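Local atomic coordinates of zebrafish RNase5 (PDB entry 3LJE), a protein that is a fish ribonuclease of the pancreatic RNase A and angiogenin family and so probably cleaves RNA. Residues 9-14 and 54-59; 33-38 and 49-54; 61-66 and 114-119; 85-90 and 96-101. All blocks are in the same frame, centred on the assembly; numbering follows the deposited sequence.

Contact 1: residues 9-14 and 54-59. With SO4 (sulfate ion), chain D.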
loop_
_atom_site.group_PDB
_atom_site.type_symbol
_atom_site.label_atom_id
_atom_site.label_comp_id
_atom_site.label_asym_id
_atom_site.label_seq_id
_atom_site.Cartn_x
_atom_site.Cartn_y
_atom_site.Cartn_z
ATOM N N PRO A 9 -13.800 5.134 3.738
ATOM C CA PRO A 9 -12.993 5.940 2.806
ATOM C C PRO A 9 -11.477 5.610 2.857
ATOM O O PRO A 9 -10.808 5.444 1.808
ATOM C CB PRO A 9 -13.283 7.410 3.241
ATOM C CG PRO A 9 -14.774 7.311 3.791
ATOM C CD PRO A 9 -14.556 6.007 4.674
ATOM N N ARG A 10 -10.988 5.443 4.078
ATOM C CA ARG A 10 -9.564 5.155 4.284
ATOM C C ARG A 10 -9.219 3.750 3.858
ATOM O O ARG A 10 -8.096 3.500 3.282
ATOM C CB ARG A 10 -9.156 5.394 5.733
ATOM C CG ARG A 10 -8.805 6.910 5.953
ATOM C CD ARG A 10 -8.283 7.148 7.376
ATOM N NE ARG A 10 -9.361 6.659 8.237
ATOM C CZ ARG A 10 -9.179 6.094 9.444
ATOM N NH1 ARG A 10 -7.944 5.956 9.953
ATOM N NH2 ARG A 10 -10.248 5.641 10.102
ATOM N N TYR A 11 -10.132 2.852 4.123
ATOM C CA TYR A 11 -9.925 1.466 3.764
ATOM C C TYR A 11 -9.927 1.325 2.223
ATOM O O TYR A 11 -9.110 0.609 1.610
ATOM C CB TYR A 11 -11.076 0.659 4.344
ATOM C CG TYR A 11 -11.198 -0.717 3.806
ATOM C CD1 TYR A 11 -10.252 -1.711 4.120
ATOM C CD2 TYR A 11 -12.282 -1.060 2.993
ATOM C CE1 TYR A 11 -10.405 -3.010 3.649
ATOM C CE2 TYR A 11 -12.447 -2.349 2.499
ATOM C CZ TYR A 11 -11.530 -3.331 2.818
ATOM O OH TYR A 11 -11.701 -4.635 2.330
ATOM N N GLN A 12 -10.884 1.986 1.576
ATOM C CA GLN A 12 -10.898 1.868 0.121
ATOM C C GLN A 12 -9.620 2.470 -0.472
ATOM O O GLN A 12 -9.068 1.981 -1.488
ATOM C CB GLN A 12 -12.157 2.597 -0.481
ATOM C CG GLN A 12 -13.519 2.003 -0.048
ATOM C CD GLN A 12 -13.583 0.599 -0.539
ATOM O OE1 GLN A 12 -12.958 0.319 -1.562
ATOM N NE2 GLN A 12 -14.277 -0.317 0.176
ATOM N N LYS A 13 -9.164 3.604 0.068
ATOM C CA LYS A 13 -7.953 4.210 -0.431
ATOM C C LYS A 13 -6.742 3.239 -0.186
ATOM O O LYS A 13 -5.851 3.127 -0.994
ATOM C CB LYS A 13 -7.721 5.505 0.313
ATOM C CG LYS A 13 -6.403 6.267 -0.175
ATOM C CD LYS A 13 -6.368 7.724 0.358
ATOM C CE LYS A 13 -5.070 8.381 0.061
ATOM N NZ LYS A 13 -5.231 9.883 0.423
ATOM N N PHE A 14 -6.764 2.553 0.946
ATOM C CA PHE A 14 -5.639 1.594 1.221
ATOM C C PHE A 14 -5.664 0.475 0.153
ATOM O O PHE A 14 -4.624 0.015 -0.339
ATOM C CB PHE A 14 -5.886 1.006 2.627
ATOM C CG PHE A 14 -4.953 -0.134 2.978
ATOM C CD1 PHE A 14 -3.672 0.138 3.499
ATOM C CD2 PHE A 14 -5.356 -1.488 2.703
ATOM C CE1 PHE A 14 -2.770 -0.967 3.749
ATOM C CE2 PHE A 14 -4.470 -2.560 2.945
ATOM C CZ PHE A 14 -3.180 -2.297 3.473
ATOM N N ALA A 54 -1.075 -9.539 -2.348
ATOM C CA ALA A 54 -1.955 -10.477 -1.678
ATOM C C ALA A 54 -3.373 -10.021 -1.793
ATOM O O ALA A 54 -3.632 -8.938 -2.291
ATOM C CB ALA A 54 -1.564 -10.619 -0.215
ATOM N N THR A 55 -4.321 -10.859 -1.346
ATOM C CA THR A 55 -5.736 -10.489 -1.392
ATOM C C THR A 55 -6.077 -9.566 -0.250
ATOM O O THR A 55 -5.424 -9.559 0.806
ATOM C CB THR A 55 -6.694 -11.703 -1.235
ATOM O OG1 THR A 55 -6.496 -12.266 0.086
ATOM C CG2 THR A 55 -6.403 -12.801 -2.267
ATOM N N LYS A 56 -7.125 -8.782 -0.424
ATOM C CA LYS A 56 -7.502 -7.902 0.675
ATOM C C LYS A 56 -7.896 -8.681 1.899
ATOM O O LYS A 56 -7.583 -8.260 3.024
ATOM C CB LYS A 56 -8.667 -6.983 0.297
ATOM C CG LYS A 56 -9.877 -7.756 -0.216
ATOM C CD LYS A 56 -10.972 -6.751 -0.578
ATOM C CE LYS A 56 -12.295 -7.458 -0.979
ATOM N NZ LYS A 56 -13.188 -6.345 -1.517
ATOM N N ASP A 57 -8.574 -9.812 1.740
ATOM C CA ASP A 57 -8.949 -10.560 2.947
ATOM C C ASP A 57 -7.703 -11.037 3.764
ATOM O O ASP A 57 -7.719 -10.995 5.008
ATOM C CB ASP A 57 -9.797 -11.814 2.614
ATOM C CG ASP A 57 -11.212 -11.459 2.113
ATOM O OD1 ASP A 57 -11.566 -10.273 2.091
ATOM O OD2 ASP A 57 -11.967 -12.388 1.735
ATOM N N ARG A 58 -6.683 -11.528 3.085
ATOM C CA ARG A 58 -5.541 -12.033 3.816
ATOM C C ARG A 58 -4.803 -10.870 4.487
ATOM O O ARG A 58 -4.321 -10.989 5.598
ATOM C CB ARG A 58 -4.556 -12.773 2.882
ATOM C CG ARG A 58 -3.604 -13.655 3.803
ATOM C CD ARG A 58 -2.847 -14.779 3.065
ATOM N NE ARG A 58 -1.808 -14.152 2.240
ATOM C CZ ARG A 58 -0.552 -13.984 2.669
ATOM N NH1 ARG A 58 -0.135 -14.370 3.930
ATOM N NH2 ARG A 58 0.330 -13.470 1.839
ATOM N N ILE A 59 -4.680 -9.769 3.774
ATOM C CA ILE A 59 -3.961 -8.611 4.353
ATOM C C ILE A 59 -4.777 -8.131 5.578
ATOM O O ILE A 59 -4.167 -7.744 6.602
ATOM C CB ILE A 59 -3.876 -7.487 3.323
ATOM C CG1 ILE A 59 -2.912 -7.926 2.190
ATOM C CG2 ILE A 59 -3.298 -6.178 3.922
ATOM C CD1 ILE A 59 -3.022 -6.973 0.967
HETATM S S SO4 D . -6.436 -15.891 0.085
HETATM O O1 SO4 D . -4.986 -15.671 0.303
HETATM O O2 SO4 D . -6.847 -17.091 0.887
HETATM O O3 SO4 D . -7.291 -14.713 0.476
HETATM O O4 SO4 D . -6.478 -16.146 -1.373
HETATM O O HOH W 1 -13.880 -5.328 0.923
#

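Contact 2: residues 33-38 and 49-54. With ACT (acetate ion), chain B.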
loop_
_atom_site.group_PDB
_atom_site.type_symbol
_atom_site.label_atom_id
_atom_site.label_comp_id
_atom_site.label_asym_id
_atom_site.label_seq_id
_atom_site.Cartn_x
_atom_site.Cartn_y
_atom_site.Cartn_z
ATOM N N SER A 33 0.101 5.433 -12.267
ATOM C CA SER A 33 -0.690 6.303 -13.126
ATOM C C SER A 33 -2.206 5.917 -13.132
ATOM O O SER A 33 -3.036 6.733 -12.803
ATOM C CB SER A 33 -0.094 6.208 -14.542
ATOM O OG SER A 33 -0.979 6.868 -15.411
ATOM N N ILE A 34 -2.523 4.674 -13.464
ATOM C CA ILE A 34 -3.957 4.321 -13.615
ATOM C C ILE A 34 -4.682 4.356 -12.231
ATOM O O ILE A 34 -5.842 4.717 -12.176
ATOM C CB ILE A 34 -4.105 2.904 -14.267
ATOM C CG1 ILE A 34 -5.574 2.734 -14.755
ATOM C CG2 ILE A 34 -3.768 1.732 -13.292
ATOM C CD1 ILE A 34 -5.743 1.250 -15.409
ATOM N N LYS A 35 -3.949 4.112 -11.122
ATOM C CA LYS A 35 -4.635 4.113 -9.771
ATOM C C LYS A 35 -4.590 5.530 -9.257
ATOM O O LYS A 35 -5.081 5.861 -8.135
ATOM C CB LYS A 35 -3.910 3.128 -8.798
ATOM C CG LYS A 35 -3.993 1.562 -9.226
ATOM C CD LYS A 35 -2.895 0.784 -8.445
ATOM C CE LYS A 35 -2.699 -0.679 -9.006
ATOM N NZ LYS A 35 -3.850 -1.501 -8.578
ATOM N N LYS A 36 -4.041 6.425 -10.063
ATOM C CA LYS A 36 -3.987 7.804 -9.649
ATOM C C LYS A 36 -3.349 8.046 -8.260
ATOM O O LYS A 36 -3.861 8.834 -7.403
ATOM C CB LYS A 36 -5.408 8.411 -9.658
ATOM C CG LYS A 36 -6.054 8.322 -11.046
ATOM C CD LYS A 36 -7.306 9.323 -11.088
ATOM C CE LYS A 36 -7.655 9.796 -12.505
ATOM N NZ LYS A 36 -7.740 8.667 -13.451
ATOM N N ILE A 37 -2.187 7.447 -8.049
ATOM C CA ILE A 37 -1.582 7.568 -6.732
ATOM C C ILE A 37 -0.613 8.728 -6.770
ATOM O O ILE A 37 0.444 8.609 -7.406
ATOM C CB ILE A 37 -0.830 6.311 -6.401
ATOM C CG1 ILE A 37 -1.889 5.179 -6.424
ATOM C CG2 ILE A 37 -0.102 6.399 -4.965
ATOM C CD1 ILE A 37 -1.214 3.814 -6.350
ATOM N N THR A 38 -0.980 9.831 -6.118
ATOM C CA THR A 38 -0.101 11.036 -6.099
ATOM C C THR A 38 0.324 11.366 -4.687
ATOM O O THR A 38 -0.080 10.701 -3.768
ATOM C CB THR A 38 -0.863 12.254 -6.658
ATOM O OG1 THR A 38 -2.014 12.478 -5.873
ATOM C CG2 THR A 38 -1.314 12.017 -8.046
ATOM N N ASN A 49 5.813 3.964 -3.088
ATOM C CA ASN A 49 4.516 3.407 -2.769
ATOM C C ASN A 49 4.645 1.886 -2.943
ATOM O O ASN A 49 5.008 1.373 -4.022
ATOM C CB ASN A 49 3.452 3.931 -3.761
ATOM C CG ASN A 49 2.058 3.443 -3.408
ATOM O OD1 ASN A 49 1.376 4.056 -2.579
ATOM N ND2 ASN A 49 1.642 2.280 -3.993
ATOM N N THR A 50 4.326 1.185 -1.862
ATOM C CA THR A 50 4.383 -0.238 -1.959
ATOM C C THR A 50 3.029 -0.901 -2.210
ATOM O O THR A 50 2.029 -0.641 -1.523
ATOM C CB THR A 50 4.969 -0.772 -0.561
ATOM O OG1 THR A 50 6.237 -0.168 -0.432
ATOM C CG2 THR A 50 4.997 -2.391 -0.505
ATOM N N PHE A 51 3.057 -1.916 -3.089
ATOM C CA PHE A 51 1.901 -2.766 -3.326
ATOM C C PHE A 51 2.137 -4.152 -2.689
ATOM O O PHE A 51 3.141 -4.812 -2.986
ATOM C CB PHE A 51 1.713 -2.973 -4.856
ATOM C CG PHE A 51 1.377 -1.676 -5.544
ATOM C CD1 PHE A 51 0.010 -1.240 -5.552
ATOM C CD2 PHE A 51 2.391 -0.888 -6.140
ATOM C CE1 PHE A 51 -0.313 0.026 -6.183
ATOM C CE2 PHE A 51 2.050 0.331 -6.777
ATOM C CZ PHE A 51 0.716 0.773 -6.789
ATOM N N ILE A 52 1.235 -4.542 -1.818
ATOM C CA ILE A 52 1.348 -5.834 -1.158
ATOM C C ILE A 52 0.712 -6.824 -2.167
ATOM O O ILE A 52 -0.468 -6.671 -2.602
ATOM C CB ILE A 52 0.514 -5.869 0.121
ATOM C CG1 ILE A 52 1.019 -4.733 1.093
ATOM C CG2 ILE A 52 0.599 -7.340 0.770
ATOM C CD1 ILE A 52 -0.115 -4.480 2.222
ATOM N N GLN A 53 1.462 -7.893 -2.476
ATOM C CA GLN A 53 0.940 -8.928 -3.444
ATOM C C GLN A 53 0.095 -9.950 -2.792
ATOM O O GLN A 53 0.473 -11.104 -2.654
ATOM C CB GLN A 53 2.159 -9.544 -4.197
ATOM C CG GLN A 53 2.841 -8.520 -5.072
ATOM C CD GLN A 53 4.143 -9.139 -5.598
ATOM O OE1 GLN A 53 5.018 -9.478 -4.739
ATOM N NE2 GLN A 53 4.329 -9.249 -6.986
ATOM N N ALA A 54 -1.075 -9.539 -2.348
ATOM C CA ALA A 54 -1.955 -10.477 -1.678
ATOM C C ALA A 54 -3.373 -10.021 -1.793
ATOM O O ALA A 54 -3.632 -8.938 -2.291
ATOM C CB ALA A 54 -1.564 -10.619 -0.215
HETATM C C ACT B . -4.255 9.819 -3.954
HETATM O O ACT B . -5.481 9.727 -3.728
HETATM O OXT ACT B . -3.433 8.882 -3.853
HETATM C CH3 ACT B . -3.721 11.189 -4.377
#

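Contact 3: residues 61-66 and 114-119. With SO4 (sulfate ion), chain C.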
loop_
_atom_site.group_PDB
_atom_site.type_symbol
_atom_site.label_atom_id
_atom_site.label_comp_id
_atom_site.label_asym_id
_atom_site.label_seq_id
_atom_site.Cartn_x
_atom_site.Cartn_y
_atom_site.Cartn_z
ATOM N N THR A 61 -6.290 -9.792 7.758
ATOM C CA THR A 61 -5.970 -10.610 8.963
ATOM C C THR A 61 -4.838 -9.983 9.793
ATOM O O THR A 61 -4.731 -10.289 10.971
ATOM C CB THR A 61 -5.517 -12.110 8.617
ATOM O OG1 THR A 61 -4.275 -12.108 7.893
ATOM C CG2 THR A 61 -6.658 -12.812 7.807
ATOM N N VAL A 62 -4.006 -9.140 9.174
ATOM C CA VAL A 62 -2.980 -8.447 9.986
ATOM C C VAL A 62 -3.668 -7.531 11.038
ATOM O O VAL A 62 -3.115 -7.293 12.155
ATOM C CB VAL A 62 -2.047 -7.606 9.100
ATOM C CG1 VAL A 62 -0.950 -6.852 9.956
ATOM C CG2 VAL A 62 -1.287 -8.610 8.197
ATOM N N CYS A 63 -4.858 -7.055 10.695
ATOM C CA CYS A 63 -5.593 -6.178 11.611
ATOM C C CYS A 63 -6.460 -7.059 12.524
ATOM O O CYS A 63 -7.284 -6.535 13.303
ATOM C CB CYS A 63 -6.527 -5.227 10.833
ATOM S SG CYS A 63 -5.595 -3.948 9.962
ATOM N N GLY A 64 -6.342 -8.383 12.336
ATOM C CA GLY A 64 -7.150 -9.295 13.131
ATOM C C GLY A 64 -6.230 -10.277 13.797
ATOM O O GLY A 64 -5.172 -9.953 14.343
ATOM N N ASP A 65 -6.605 -11.532 13.596
ATOM C CA ASP A 65 -5.932 -12.633 14.199
ATOM C C ASP A 65 -4.484 -12.865 13.935
ATOM O O ASP A 65 -3.819 -13.437 14.773
ATOM C CB ASP A 65 -6.725 -13.902 13.817
ATOM C CG ASP A 65 -6.356 -15.046 14.660
ATOM O OD1 ASP A 65 -6.625 -14.925 15.874
ATOM O OD2 ASP A 65 -5.785 -16.035 14.124
ATOM N N ALA A 66 -3.976 -12.478 12.761
ATOM C CA ALA A 66 -2.639 -12.695 12.372
ATOM C C ALA A 66 -1.652 -11.541 12.505
ATOM O O ALA A 66 -0.600 -11.527 11.829
ATOM C CB ALA A 66 -2.605 -13.195 10.942
ATOM N N GLY A 114 -10.597 -3.270 12.998
ATOM C CA GLY A 114 -10.327 -4.504 12.295
ATOM C C GLY A 114 -10.035 -4.315 10.779
ATOM O O GLY A 114 -9.825 -5.330 10.053
ATOM N N TRP A 115 -10.084 -3.078 10.275
ATOM C CA TRP A 115 -9.829 -2.894 8.784
ATOM C C TRP A 115 -8.548 -2.154 8.545
ATOM O O TRP A 115 -8.227 -1.181 9.268
ATOM C CB TRP A 115 -10.935 -2.050 8.146
ATOM C CG TRP A 115 -12.275 -2.641 8.347
ATOM C CD1 TRP A 115 -13.181 -2.376 9.378
ATOM C CD2 TRP A 115 -12.824 -3.697 7.587
ATOM N NE1 TRP A 115 -14.258 -3.235 9.278
ATOM C CE2 TRP A 115 -14.077 -4.050 8.191
ATOM C CE3 TRP A 115 -12.389 -4.389 6.456
ATOM C CZ2 TRP A 115 -14.889 -5.076 7.676
ATOM C CZ3 TRP A 115 -13.166 -5.402 5.939
ATOM C CH2 TRP A 115 -14.413 -5.746 6.546
ATOM N N PRO A 116 -7.809 -2.528 7.481
ATOM C CA PRO A 116 -6.549 -1.789 7.247
ATOM C C PRO A 116 -6.803 -0.390 6.649
ATOM O O PRO A 116 -7.567 -0.262 5.675
ATOM C CB PRO A 116 -5.779 -2.667 6.252
ATOM C CG PRO A 116 -6.977 -3.424 5.439
ATOM C CD PRO A 116 -8.023 -3.676 6.574
ATOM N N VAL A 117 -6.144 0.634 7.193
ATOM C CA VAL A 117 -6.350 2.005 6.680
ATOM C C VAL A 117 -5.065 2.686 6.333
ATOM O O VAL A 117 -5.074 3.851 5.865
ATOM C CB VAL A 117 -7.107 2.830 7.825
ATOM C CG1 VAL A 117 -8.504 2.251 7.942
ATOM C CG2 VAL A 117 -6.323 2.690 9.186
ATOM N N HIS A 118 -3.900 2.040 6.582
ATOM C CA HIS A 118 -2.673 2.730 6.292
ATOM C C HIS A 118 -1.564 1.689 6.141
ATOM O O HIS A 118 -1.595 0.663 6.813
ATOM C CB HIS A 118 -2.373 3.689 7.509
ATOM C CG HIS A 118 -1.008 4.274 7.511
ATOM N ND1 HIS A 118 -0.646 5.331 6.692
ATOM C CD2 HIS A 118 0.113 3.938 8.224
ATOM C CE1 HIS A 118 0.633 5.626 6.892
ATOM N NE2 HIS A 118 1.117 4.800 7.814
ATOM N N TYR A 119 -0.628 1.981 5.271
ATOM C CA TYR A 119 0.553 1.152 5.056
ATOM C C TYR A 119 1.757 1.918 5.524
ATOM O O TYR A 119 2.000 3.057 5.091
ATOM C CB TYR A 119 0.737 0.793 3.573
ATOM C CG TYR A 119 2.003 -0.089 3.390
ATOM C CD1 TYR A 119 1.942 -1.466 3.668
ATOM C CD2 TYR A 119 3.217 0.439 2.983
ATOM C CE1 TYR A 119 3.061 -2.290 3.555
ATOM C CE2 TYR A 119 4.343 -0.408 2.823
ATOM C CZ TYR A 119 4.219 -1.763 3.135
ATOM O OH TYR A 119 5.308 -2.587 3.003
HETATM S S SO4 C . -0.299 5.560 3.063
HETATM O O1 SO4 C . 1.256 5.381 3.371
HETATM O O2 SO4 C . -1.210 4.426 3.627
HETATM O O3 SO4 C . -0.753 6.898 3.630
HETATM O O4 SO4 C . -0.362 5.653 1.484
#

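Contact 4: residues 85-90 and 96-101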
loop_
_atom_site.group_PDB
_atom_site.type_symbol
_atom_site.label_atom_id
_atom_site.label_comp_id
_atom_site.label_asym_id
_atom_site.label_seq_id
_atom_site.Cartn_x
_atom_site.Cartn_y
_atom_site.Cartn_z
ATOM N N CYS A 85 7.518 0.691 -5.360
ATOM C CA CYS A 85 7.788 1.548 -6.529
ATOM C C CYS A 85 8.441 2.824 -6.000
ATOM O O CYS A 85 7.842 3.429 -5.166
ATOM C CB CYS A 85 6.450 1.935 -7.242
ATOM S SG CYS A 85 5.701 0.420 -7.939
ATOM N N LYS A 86 9.655 3.173 -6.444
ATOM C CA LYS A 86 10.333 4.387 -5.958
ATOM C C LYS A 86 10.570 5.323 -7.118
ATOM O O LYS A 86 11.064 4.929 -8.145
ATOM C CB LYS A 86 11.709 4.088 -5.335
ATOM C CG LYS A 86 11.622 3.016 -4.314
ATOM C CD LYS A 86 13.021 2.586 -3.732
ATOM C CE LYS A 86 12.891 1.039 -3.401
ATOM N NZ LYS A 86 12.885 0.850 -1.888
ATOM N N LEU A 87 10.257 6.559 -6.894
ATOM C CA LEU A 87 10.351 7.579 -7.896
ATOM C C LEU A 87 11.802 7.797 -8.275
ATOM O O LEU A 87 12.650 8.025 -7.383
ATOM C CB LEU A 87 9.784 8.813 -7.327
ATOM C CG LEU A 87 9.726 9.950 -8.329
ATOM C CD1 LEU A 87 8.661 9.625 -9.430
ATOM C CD2 LEU A 87 9.290 11.249 -7.551
ATOM N N LYS A 88 12.090 7.687 -9.565
ATOM C CA LYS A 88 13.450 7.836 -10.062
ATOM C C LYS A 88 13.461 9.260 -10.578
ATOM O O LYS A 88 14.356 9.952 -10.268
ATOM C CB LYS A 88 13.749 6.840 -11.174
ATOM C CG LYS A 88 15.240 6.479 -11.353
ATOM C CD LYS A 88 16.018 5.857 -10.059
ATOM C CE LYS A 88 17.243 5.005 -10.530
ATOM N NZ LYS A 88 17.800 4.065 -9.513
ATOM N N SER A 89 12.460 9.717 -11.346
ATOM C CA SER A 89 12.451 11.130 -11.803
ATOM C C SER A 89 11.051 11.709 -12.093
ATOM O O SER A 89 10.077 10.965 -12.148
ATOM C CB SER A 89 13.349 11.288 -13.036
ATOM O OG SER A 89 12.900 10.518 -14.127
ATOM N N GLY A 90 10.973 13.024 -12.300
ATOM C CA GLY A 90 9.714 13.691 -12.624
ATOM C C GLY A 90 9.237 14.389 -11.351
ATOM O O GLY A 90 9.554 13.926 -10.235
ATOM N N CYS A 96 5.935 11.262 -13.943
ATOM C CA CYS A 96 6.573 10.371 -12.975
ATOM C C CYS A 96 7.188 9.072 -13.576
ATOM O O CYS A 96 6.547 8.393 -14.370
ATOM C CB CYS A 96 5.544 9.989 -11.906
ATOM S SG CYS A 96 4.457 11.352 -11.383
ATOM N N GLN A 97 8.438 8.729 -13.213
ATOM C CA GLN A 97 9.030 7.468 -13.605
ATOM C C GLN A 97 9.526 6.759 -12.346
ATOM O O GLN A 97 10.249 7.387 -11.531
ATOM C CB GLN A 97 10.212 7.671 -14.523
ATOM C CG GLN A 97 9.731 8.233 -15.855
ATOM C CD GLN A 97 10.873 8.367 -16.854
ATOM O OE1 GLN A 97 11.231 9.492 -17.266
ATOM N NE2 GLN A 97 11.458 7.233 -17.231
ATOM N N TYR A 98 9.211 5.469 -12.247
ATOM C CA TYR A 98 9.574 4.653 -11.056
ATOM C C TYR A 98 10.498 3.479 -11.343
ATOM O O TYR A 98 10.554 2.986 -12.478
ATOM C CB TYR A 98 8.260 4.086 -10.445
ATOM C CG TYR A 98 7.367 5.126 -9.900
ATOM C CD1 TYR A 98 7.494 5.528 -8.537
ATOM C CD2 TYR A 98 6.455 5.803 -10.713
ATOM C CE1 TYR A 98 6.756 6.546 -8.032
ATOM C CE2 TYR A 98 5.720 6.861 -10.194
ATOM C CZ TYR A 98 5.881 7.209 -8.855
ATOM O OH TYR A 98 5.141 8.193 -8.291
ATOM N N ARG A 99 11.165 2.966 -10.297
ATOM C CA ARG A 99 11.942 1.754 -10.444
ATOM C C ARG A 99 11.246 0.855 -9.459
ATOM O O ARG A 99 10.883 1.304 -8.373
ATOM C CB ARG A 99 13.382 2.025 -10.004
ATOM C CG ARG A 99 14.293 0.803 -9.795
ATOM C CD ARG A 99 14.648 -0.027 -11.100
ATOM N NE ARG A 99 15.417 0.671 -12.179
ATOM C CZ ARG A 99 16.265 1.716 -12.024
ATOM N NH1 ARG A 99 16.492 2.249 -10.819
ATOM N NH2 ARG A 99 16.898 2.236 -13.094
ATOM N N GLY A 100 11.042 -0.393 -9.774
ATOM C CA GLY A 100 10.358 -1.266 -8.827
ATOM C C GLY A 100 11.306 -2.331 -8.241
ATOM O O GLY A 100 12.234 -2.766 -8.932
ATOM N N THR A 101 11.082 -2.728 -6.993
ATOM C CA THR A 101 11.858 -3.788 -6.362
ATOM C C THR A 101 10.900 -4.767 -5.707
ATOM O O THR A 101 9.923 -4.354 -5.065
ATOM C CB THR A 101 12.730 -3.216 -5.250
ATOM O OG1 THR A 101 13.644 -2.287 -5.808
ATOM C CG2 THR A 101 13.525 -4.362 -4.573
#

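Contact 1: residues 9-14 and 54-59
Y11 reaches from helix 8-18 towards K56 at the start of helix 56-60, and F14, one turn further on, does the same towards I59. Followed outward from CB, the tyrosine has CG swung opposite its backbone N (chi1 166°), which carries the ring past strand 115-119: CD1 sits 3.4 Å from P116 O, and further out CE1 touches the indole of W115 at CE3, part of an edge-to-face pair. At the tip, OH lies 3.7 Å from K56 CD, the lysine chain crossing the tyrosine at about a right angle. A water in the plane of the phenol ring stands 2.7 Å from Y11 OH. The same water accepts from K56 NZ, so the hydroxyl and the ammonium group are bridged without touching. K56 gets there with CG in the crowded position between its backbone N and carbonyl carbon (chi1 55°), then runs fully extended. Deeper in, I59 CG2 meets the edge of the F14 ring, 3.9 Å from F14 CZ, with I52 of strand 48-52 against both residues. The start of the short helix is fixed by T55 as N-cap. Its OG1 accepts from R58 N at 3.1 Å and also donates to a sulfate, probably from the crystallisation liquor, with T55 OG1 to sulfate O3 at 2.6 Å. Buried F14 and I59 within and a water-bridged Y11-K56 pair at the exposed end fit the RNase A fold, where the N-terminal helix packs against strands 115-119 and 48-52 and helix 56-60 meets the same buried side chains.

Contact 2: residues 33-38 and 49-54
The far end of the F51 ring receives the first shell: I37 CD1 lies 3.6 Å from F51 CZ, the two side chains approaching from opposite directions. In the conformer described, K35 lays its aliphatic chain obliquely across the same end, CD 3.5 Å from F51 CE1; this residue was modelled in two conformations. The other branch of I37, CG2, rests 3.7 Å from N49 OD1, the two side chains crossing at about a right angle. N49 has CG opposite its backbone N (chi1 -176°), which turns the amide towards I37 and over the phenylalanine: ND2 stands 3.3 Å above one face of the F51 ring, towards the rim. Its two polar atoms are held from further out, OD1 by K46 NZ and ND2 by Q17 O of helix 8-18, which fixes the rotation of the amide. In the same conformer, K35 NZ makes a salt bridge with D20. Within 33-38, K36 takes positive phi and closes helix 28-34 in a Schellman motif, and the turn it makes brings K35 and I37 to bear on the strand. Here the end of the second helix is sealed onto strand 48-52, in the core of the RNase A fold and near a bound sulfate that probably marks the phosphate site.

Contact 3: residues 61-66 and 114-119
Half of a disulfide makes this contact: C63, bonded to C111 of strand 97-112, packs against G114 and P116 where the chain turns back into strand 115-119. The sulfur lies beside the backbone N of its own residue (chi1 -72°), which carries it over the start of the strand. C63 CB meets the carbonyl of the turn, 3.4 Å from G114 O. Beyond it, C63 SG is 3.6 Å from P116 CA and brushes the proline ring at CB, 3.9 Å away. G114 turns the chain with positive phi (89°), a conformation suited to glycine. P116 is also backed by F14 of helix 8-18. Further along, V117 and H118 both pair with G110 in a classic beta bulge. Just past it, Y119 N gives a sulfate a nearly straight bond, 3.0 Å to O2 with 172° at the hydrogen. H118 ND1 is 3.2 Å from the same oxygen, and H18 NE2 and K46 NZ also bond the ion, an arrangement consistent with the phosphate-binding site of RNase A relatives. Across the two segments the touching is all van der Waals, so the covalent S-S link probably does most to tie this loop to the terminal hairpin.

Contact 4: residues 85-90 and 96-101
L87 turns CG away from its backbone N (chi1 -176°), while Y98 keeps CG beside its own N (chi1 -66°), and the two side chains meet on one face of the sheet. L87 CD1 ends over one face of the Y98 ring, a CH-pi contact 4.0 Å from the centroid and 22° off the normal. The same methyl touches C96 CB at 4.0 Å. Nearer the backbone, Y98 CD1 lies 3.4 Å from L87 N, with K86 N in the plane of the ring at its edge; the phenol OH is bonded to K46 O. These are the two arms of an antiparallel hairpin, strands 80-89 and 97-112. K86 and R99 form a hydrogen-bonded pair, K86 N giving to R99 O at 3.0 Å and R99 N returning to K86 O. Beyond the L87-Y98 pair the register slips by one: K88 and S89 both face Q97, a classic beta bulge. Q97 O accepts twice, from K88 N at 2.7 Å in the carbonyl plane and from S89 N at 3.2 Å, tilted out of it. Q97 N then gives to S89 O, closing the pairing before the loop. R99 projects from the opposite face, and K88, in the bulge, reaches over to it; their charged ends are modelled too close, so their placing is doubtful. C85 and C96 carry disulfides to C28 and C45, tying the hairpin to helix 28-34 and the neighbouring loop.

How the contacts relate
Contacts 1 and 2 are core packing, made mostly by aromatic and aliphatic side chains; they share A54 and touch where I59 CD1 meets I52 CG2. Contact 3, only partly buried, adjoins contact 1 through P116, but sets a disulfide and van der Waals contact against the aromatic packing and water bridge there. Contact 4 is a surface hairpin on the opposite side of the chain's centre from contacts 1 and 3, held chiefly by backbone hydrogen bonds, with L87 packed on Y98 on one face. It meets contact 2 through adjacent strands, with F51 against C85. Contacts 3 and 4 never touch, yet both reach the same sheet; the three disulfides in this chain, as in angiogenins, all start or end in one of them.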